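Local coordinates for protein dTDP-glucose 4,6-dehydratase (Klebsiella pneumoniae, PDB 5U4Q) that probably converts dTDP-glucose to its 4-keto-6-deoxy derivative, binding NAD as a member of the NAD-dependent epimerase/dehydratase family, at residues F198-N212 against L278-M291. Sequence-based numbering, arbitrary orientation.
Sequences FTKAMLEGKSIDVYN and LEEALGMEAQKNMM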
loop_
_atom_site.group_PDB
_atom_site.type_symbol
_atom_site.label_atom_id
_atom_site.label_comp_id
_atom_site.label_asym_id
_atom_site.label_seq_id
_atom_site.Cartn_x
_atom_site.Cartn_y
_atom_site.Cartn_z
ATOM N N PHE A 198 -15.617 8.199 24.773
ATOM C CA PHE A 198 -16.608 7.825 25.809
ATOM C C PHE A 198 -17.033 9.012 26.670
ATOM O O PHE A 198 -18.211 9.159 27.009
ATOM C CB PHE A 198 -16.098 6.729 26.740
ATOM C CG PHE A 198 -15.671 5.468 26.055
ATOM C CD1 PHE A 198 -16.392 4.934 24.988
ATOM C CD2 PHE A 198 -14.560 4.763 26.527
ATOM C CE1 PHE A 198 -15.977 3.757 24.372
ATOM C CE2 PHE A 198 -14.150 3.577 25.924
ATOM C CZ PHE A 198 -14.856 3.079 24.837
ATOM N N THR A 199 -16.081 9.861 27.048
ATOM C CA THR A 199 -16.369 11.001 27.902
ATOM C C THR A 199 -17.321 11.983 27.218
ATOM O O THR A 199 -18.271 12.470 27.840
ATOM C CB THR A 199 -15.053 11.729 28.274
ATOM O OG1 THR A 199 -14.204 10.844 29.008
ATOM C CG2 THR A 199 -15.323 12.972 29.095
ATOM N N LYS A 200 -17.051 12.264 25.948
ATOM C CA LYS A 200 -17.890 13.149 25.152
ATOM C C LYS A 200 -19.310 12.582 25.099
ATOM O O LYS A 200 -20.279 13.290 25.377
ATOM C CB LYS A 200 -17.313 13.299 23.742
ATOM C CG LYS A 200 -17.964 14.389 22.906
ATOM C CD LYS A 200 -17.232 14.595 21.585
ATOM C CE LYS A 200 -17.849 15.720 20.770
ATOM N NZ LYS A 200 -17.202 15.855 19.440
ATOM N N ALA A 201 -19.412 11.295 24.779
ATOM C CA ALA A 201 -20.715 10.606 24.676
ATOM C C ALA A 201 -21.473 10.702 26.002
ATOM O O ALA A 201 -22.659 11.069 26.025
ATOM C CB ALA A 201 -20.515 9.151 24.271
HETATM N N MSE A 202 -20.776 10.421 27.099
HETATM C CA MSE A 202 -21.358 10.507 28.448
HETATM C C MSE A 202 -21.860 11.869 28.801
HETATM O O MSE A 202 -23.003 12.006 29.265
HETATM C CB MSE A 202 -20.350 10.108 29.516
HETATM C CG MSE A 202 -20.261 8.604 29.543
HETATM SE SE MSE A 202 -18.739 8.066 30.649
HETATM C CE MSE A 202 -19.489 8.476 32.383
ATOM N N LEU A 203 -21.042 12.896 28.579
ATOM C CA LEU A 203 -21.430 14.271 28.928
ATOM C C LEU A 203 -22.515 14.843 28.000
ATOM O O LEU A 203 -23.207 15.782 28.380
ATOM C CB LEU A 203 -20.200 15.188 29.003
ATOM C CG LEU A 203 -19.224 14.842 30.138
ATOM C CD1 LEU A 203 -17.867 15.501 29.925
ATOM C CD2 LEU A 203 -19.785 15.216 31.505
ATOM N N GLU A 204 -22.665 14.266 26.808
ATOM C CA GLU A 204 -23.727 14.658 25.863
ATOM C C GLU A 204 -24.973 13.748 25.969
ATOM O O GLU A 204 -25.916 13.899 25.192
ATOM C CB GLU A 204 -23.202 14.624 24.423
ATOM C CG GLU A 204 -22.129 15.658 24.106
ATOM C CD GLU A 204 -21.458 15.419 22.758
ATOM O OE1 GLU A 204 -21.765 14.400 22.092
ATOM O OE2 GLU A 204 -20.606 16.244 22.364
ATOM N N GLY A 205 -24.966 12.799 26.909
ATOM C CA GLY A 205 -26.094 11.874 27.106
ATOM C C GLY A 205 -26.305 10.867 25.979
ATOM O O GLY A 205 -27.404 10.320 25.827
ATOM N N LYS A 206 -25.261 10.624 25.185
ATOM C CA LYS A 206 -25.326 9.692 24.058
ATOM C C LYS A 206 -24.965 8.294 24.527
ATOM O O LYS A 206 -24.100 8.115 25.388
ATOM C CB LYS A 206 -24.373 10.132 22.935
ATOM C CG LYS A 206 -24.369 9.254 21.689
ATOM C CD LYS A 206 -23.307 9.726 20.697
ATOM C CE LYS A 206 -23.228 8.836 19.466
ATOM N NZ LYS A 206 -24.478 8.873 18.658
ATOM N N SER A 207 -25.619 7.300 23.948
ATOM C CA SER A 207 -25.369 5.924 24.332
ATOM C C SER A 207 -24.055 5.406 23.755
ATOM O O SER A 207 -23.684 5.752 22.632
ATOM C CB SER A 207 -26.520 5.040 23.869
ATOM O OG SER A 207 -27.739 5.500 24.416
ATOM N N ILE A 208 -23.346 4.604 24.546
ATOM C CA ILE A 208 -22.132 3.947 24.104
ATOM C C ILE A 208 -22.490 2.517 23.721
ATOM O O ILE A 208 -23.197 1.824 24.474
ATOM C CB ILE A 208 -21.084 3.880 25.225
ATOM C CG1 ILE A 208 -20.705 5.287 25.691
ATOM C CG2 ILE A 208 -19.849 3.111 24.759
ATOM C CD1 ILE A 208 -19.872 5.280 26.957
ATOM N N ASP A 209 -22.005 2.063 22.569
ATOM C CA ASP A 209 -22.236 0.685 22.150
ATOM C C ASP A 209 -21.277 -0.196 22.942
ATOM O O ASP A 209 -20.078 0.100 23.030
ATOM C CB ASP A 209 -22.024 0.498 20.640
ATOM C CG ASP A 209 -23.210 0.971 19.806
ATOM O OD1 ASP A 209 -24.169 1.563 20.352
ATOM O OD2 ASP A 209 -23.185 0.733 18.577
ATOM N N VAL A 210 -21.820 -1.261 23.529
ATOM C CA VAL A 210 -21.054 -2.190 24.341
ATOM C C VAL A 210 -21.187 -3.596 23.768
ATOM O O VAL A 210 -22.279 -4.161 23.759
ATOM C CB VAL A 210 -21.560 -2.161 25.810
ATOM C CG1 VAL A 210 -20.787 -3.155 26.684
ATOM C CG2 VAL A 210 -21.482 -0.744 26.374
ATOM N N TYR A 211 -20.072 -4.154 23.296
ATOM C CA TYR A 211 -20.020 -5.506 22.720
ATOM C C TYR A 211 -19.560 -6.561 23.716
ATOM O O TYR A 211 -18.791 -6.268 24.630
ATOM C CB TYR A 211 -19.043 -5.531 21.534
ATOM C CG TYR A 211 -19.487 -4.706 20.361
ATOM C CD1 TYR A 211 -19.177 -3.348 20.279
ATOM C CD2 TYR A 211 -20.227 -5.279 19.328
ATOM C CE1 TYR A 211 -19.594 -2.582 19.197
ATOM C CE2 TYR A 211 -20.648 -4.527 18.246
ATOM C CZ TYR A 211 -20.327 -3.180 18.181
ATOM O OH TYR A 211 -20.749 -2.440 17.106
ATOM N N ASN A 212 -20.031 -7.797 23.520
ATOM C CA ASN A 212 -19.617 -8.958 24.318
ATOM C C ASN A 212 -19.639 -8.710 25.843
ATOM O O ASN A 212 -18.674 -9.035 26.560
ATOM C CB ASN A 212 -18.216 -9.412 23.847
ATOM C CG ASN A 212 -17.740 -10.718 24.498
ATOM O OD1 ASN A 212 -18.536 -11.575 24.902
ATOM N ND2 ASN A 212 -16.422 -10.871 24.588
ATOM N N LEU A 278 -14.321 5.650 34.308
ATOM C CA LEU A 278 -14.789 6.966 33.840
ATOM C C LEU A 278 -16.033 7.407 34.572
ATOM O O LEU A 278 -16.162 8.575 34.940
ATOM C CB LEU A 278 -15.099 6.974 32.346
ATOM C CG LEU A 278 -13.997 7.310 31.377
ATOM C CD1 LEU A 278 -14.543 7.153 29.972
ATOM C CD2 LEU A 278 -13.480 8.734 31.586
ATOM N N GLU A 279 -16.959 6.475 34.774
ATOM C CA GLU A 279 -18.204 6.799 35.491
ATOM C C GLU A 279 -17.924 7.340 36.890
ATOM O O GLU A 279 -18.524 8.337 37.314
ATOM C CB GLU A 279 -19.107 5.573 35.526
ATOM C CG GLU A 279 -19.776 5.275 34.196
ATOM C CD GLU A 279 -20.593 3.994 34.216
ATOM O OE1 GLU A 279 -20.275 3.091 35.029
ATOM O OE2 GLU A 279 -21.541 3.906 33.416
ATOM N N GLU A 280 -16.985 6.709 37.584
ATOM C CA GLU A 280 -16.585 7.126 38.917
ATOM C C GLU A 280 -15.931 8.502 38.888
ATOM O O GLU A 280 -16.207 9.340 39.746
ATOM C CB GLU A 280 -15.598 6.129 39.513
ATOM C CG GLU A 280 -15.156 6.468 40.937
ATOM C CD GLU A 280 -14.025 5.588 41.436
ATOM O OE1 GLU A 280 -14.118 5.119 42.593
ATOM O OE2 GLU A 280 -13.040 5.368 40.682
ATOM N N ALA A 281 -15.048 8.722 37.917
ATOM C CA ALA A 281 -14.320 9.987 37.825
ATOM C C ALA A 281 -15.213 11.160 37.469
ATOM O O ALA A 281 -14.991 12.271 37.935
ATOM C CB ALA A 281 -13.175 9.882 36.807
ATOM N N LEU A 282 -16.195 10.905 36.619
ATOM C CA LEU A 282 -17.127 11.947 36.159
ATOM C C LEU A 282 -18.366 12.072 37.029
ATOM O O LEU A 282 -19.154 13.019 36.850
ATOM C CB LEU A 282 -17.528 11.683 34.703
ATOM C CG LEU A 282 -16.373 11.759 33.698
ATOM C CD1 LEU A 282 -16.815 11.241 32.347
ATOM C CD2 LEU A 282 -15.840 13.185 33.583
ATOM N N GLY A 283 -18.548 11.121 37.947
ATOM C CA GLY A 283 -19.672 11.137 38.885
ATOM C C GLY A 283 -21.031 10.894 38.268
ATOM O O GLY A 283 -22.045 11.357 38.800
HETATM N N MSE A 284 -21.061 10.165 37.155
HETATM C CA MSE A 284 -22.311 9.854 36.474
HETATM C C MSE A 284 -22.283 8.481 35.867
HETATM O O MSE A 284 -21.230 7.847 35.802
HETATM C CB MSE A 284 -22.554 10.896 35.401
HETATM C CG MSE A 284 -21.558 10.786 34.248
HETATM SE SE MSE A 284 -21.863 12.288 33.027
HETATM C CE MSE A 284 -23.631 11.755 32.343
ATOM N N GLU A 285 -23.444 8.015 35.415
ATOM C CA GLU A 285 -23.573 6.696 34.808
ATOM C C GLU A 285 -23.791 6.839 33.302
ATOM O O GLU A 285 -24.624 7.628 32.862
ATOM C CB GLU A 285 -24.716 5.926 35.479
ATOM C CG GLU A 285 -24.464 5.686 36.963
ATOM C CD GLU A 285 -25.616 4.998 37.675
ATOM O OE1 GLU A 285 -26.763 5.068 37.180
ATOM O OE2 GLU A 285 -25.371 4.399 38.748
ATOM N N ALA A 286 -23.028 6.074 32.524
ATOM C CA ALA A 286 -23.100 6.121 31.073
ATOM C C ALA A 286 -24.310 5.343 30.561
ATOM O O ALA A 286 -24.670 4.306 31.127
ATOM C CB ALA A 286 -21.835 5.533 30.470
ATOM N N GLN A 287 -24.932 5.865 29.501
ATOM C CA GLN A 287 -26.013 5.182 28.796
ATOM C C GLN A 287 -25.351 4.144 27.910
ATOM O O GLN A 287 -24.407 4.465 27.184
ATOM C CB GLN A 287 -26.792 6.161 27.914
ATOM C CG GLN A 287 -27.567 7.217 28.686
ATOM C CD GLN A 287 -28.850 6.679 29.277
ATOM O OE1 GLN A 287 -29.034 6.678 30.496
ATOM N NE2 GLN A 287 -29.744 6.198 28.415
ATOM N N LYS A 288 -25.835 2.908 27.953
ATOM C CA LYS A 288 -25.243 1.824 27.194
ATOM C C LYS A 288 -26.250 1.115 26.300
ATOM O O LYS A 288 -27.422 0.950 26.678
ATOM C CB LYS A 288 -24.619 0.806 28.162
ATOM C CG LYS A 288 -23.662 1.425 29.164
ATOM C CD LYS A 288 -23.203 0.434 30.222
ATOM C CE LYS A 288 -22.357 1.122 31.276
ATOM N NZ LYS A 288 -23.109 2.049 32.173
ATOM N N ASN A 289 -25.796 0.724 25.109
ATOM C CA ASN A 289 -26.570 -0.102 24.176
ATOM C C ASN A 289 -25.826 -1.436 24.082
ATOM O O ASN A 289 -24.685 -1.486 23.631
ATOM C CB ASN A 289 -26.629 0.506 22.770
ATOM C CG ASN A 289 -27.244 1.883 22.737
ATOM O OD1 ASN A 289 -26.880 2.698 21.888
ATOM N ND2 ASN A 289 -28.174 2.161 23.649
HETATM N N MSE A 290 -26.461 -2.522 24.504
HETATM C CA MSE A 290 -25.806 -3.826 24.477
HETATM C C MSE A 290 -25.958 -4.424 23.110
HETATM O O MSE A 290 -27.078 -4.597 22.611
HETATM C CB MSE A 290 -26.396 -4.763 25.527
HETATM C CG MSE A 290 -26.533 -4.136 26.908
HETATM SE SE MSE A 290 -24.854 -3.343 27.561
HETATM C CE MSE A 290 -23.700 -4.924 27.411
HETATM N N MSE A 291 -24.829 -4.741 22.487
HETATM C CA MSE A 291 -24.819 -5.291 21.132
HETATM C C MSE A 291 -24.886 -6.790 21.241
HETATM O O MSE A 291 -24.081 -7.388 21.962
HETATM C CB MSE A 291 -23.540 -4.846 20.420
HETATM C CG MSE A 291 -23.337 -3.330 20.460
HETATM SE SE MSE A 291 -24.860 -2.396 19.628
HETATM C CE MSE A 291 -24.234 -2.451 17.757
HETATM O O HOH W 1 -23.979 8.041 28.025
HETATM O O HOH W 2 -22.850 -7.103 24.982
HETATM O O HOH W 3 -21.547 -8.055 21.203
#
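Ile208 and Val210 meet the chain from Gln287 to Met291 through four backbone hydrogen bonds that join strands 208-211 and 288-291 into a small parallel sheet. Ile208 N donates to Gln287 O (2.8 Å) and Ile208 O accepts from Asn289 N; Val210 N then donates to Asn289 O, and Val210 O accepts from Met291 N (2.9 Å). Before this ladder, a water takes the N-H of Gln287 and donates to Lys206 O, extending the pairing by one bridged step.

Within 278-291, Glu279 forms a salt bridge with Lys288 NZ (2.7 Å), using the syn lone pair of OE2, and the same oxygen accepts from Ala286 N on the anti side, tying the helix end to the incoming strand. Lys288 NZ also donates to Ala286 O. Two bonds on one oxygen, one of them from a cation, probably favour the charged carboxylate.

On one face of the sheet, Met291 lies over the Tyr211 ring, with CG 3.7 Å from the ring centroid in a CH-pi contact; the bend at chi2 (-59°) sets SE beside the Asp209 carboxylate, and that at chi3 brings CE to 3.5 Å from Asp209 OD2. On the other face, Val210 CG1 packs tightly on Met290 CE (3.5 Å).

Toward the helices, Met202, built like Met284, Met290 and Met291 as selenomethionine, has a long, flexible chain that suits this apolar packing. Its CG rests on Ala286 CB (3.6 Å), whose small methyl lets the chains come close, while a turn at chi3 (73°) brings CE against Leu282 CD1 and Met284 CG. Leu278 CD1 fits against Phe198 CB, at the ring's edge. Gly205, with positive phi, ends its helix in a Schellman motif and turns the chain toward the sheet.

Helices 194-203 and 271-282, crossing at -56° in these segments, thus each lead into one strand of the pair, apart from the large NAD-binding Rossmann sheet; helix 320-334 packs on both through Phe327, Val328 and Tyr331.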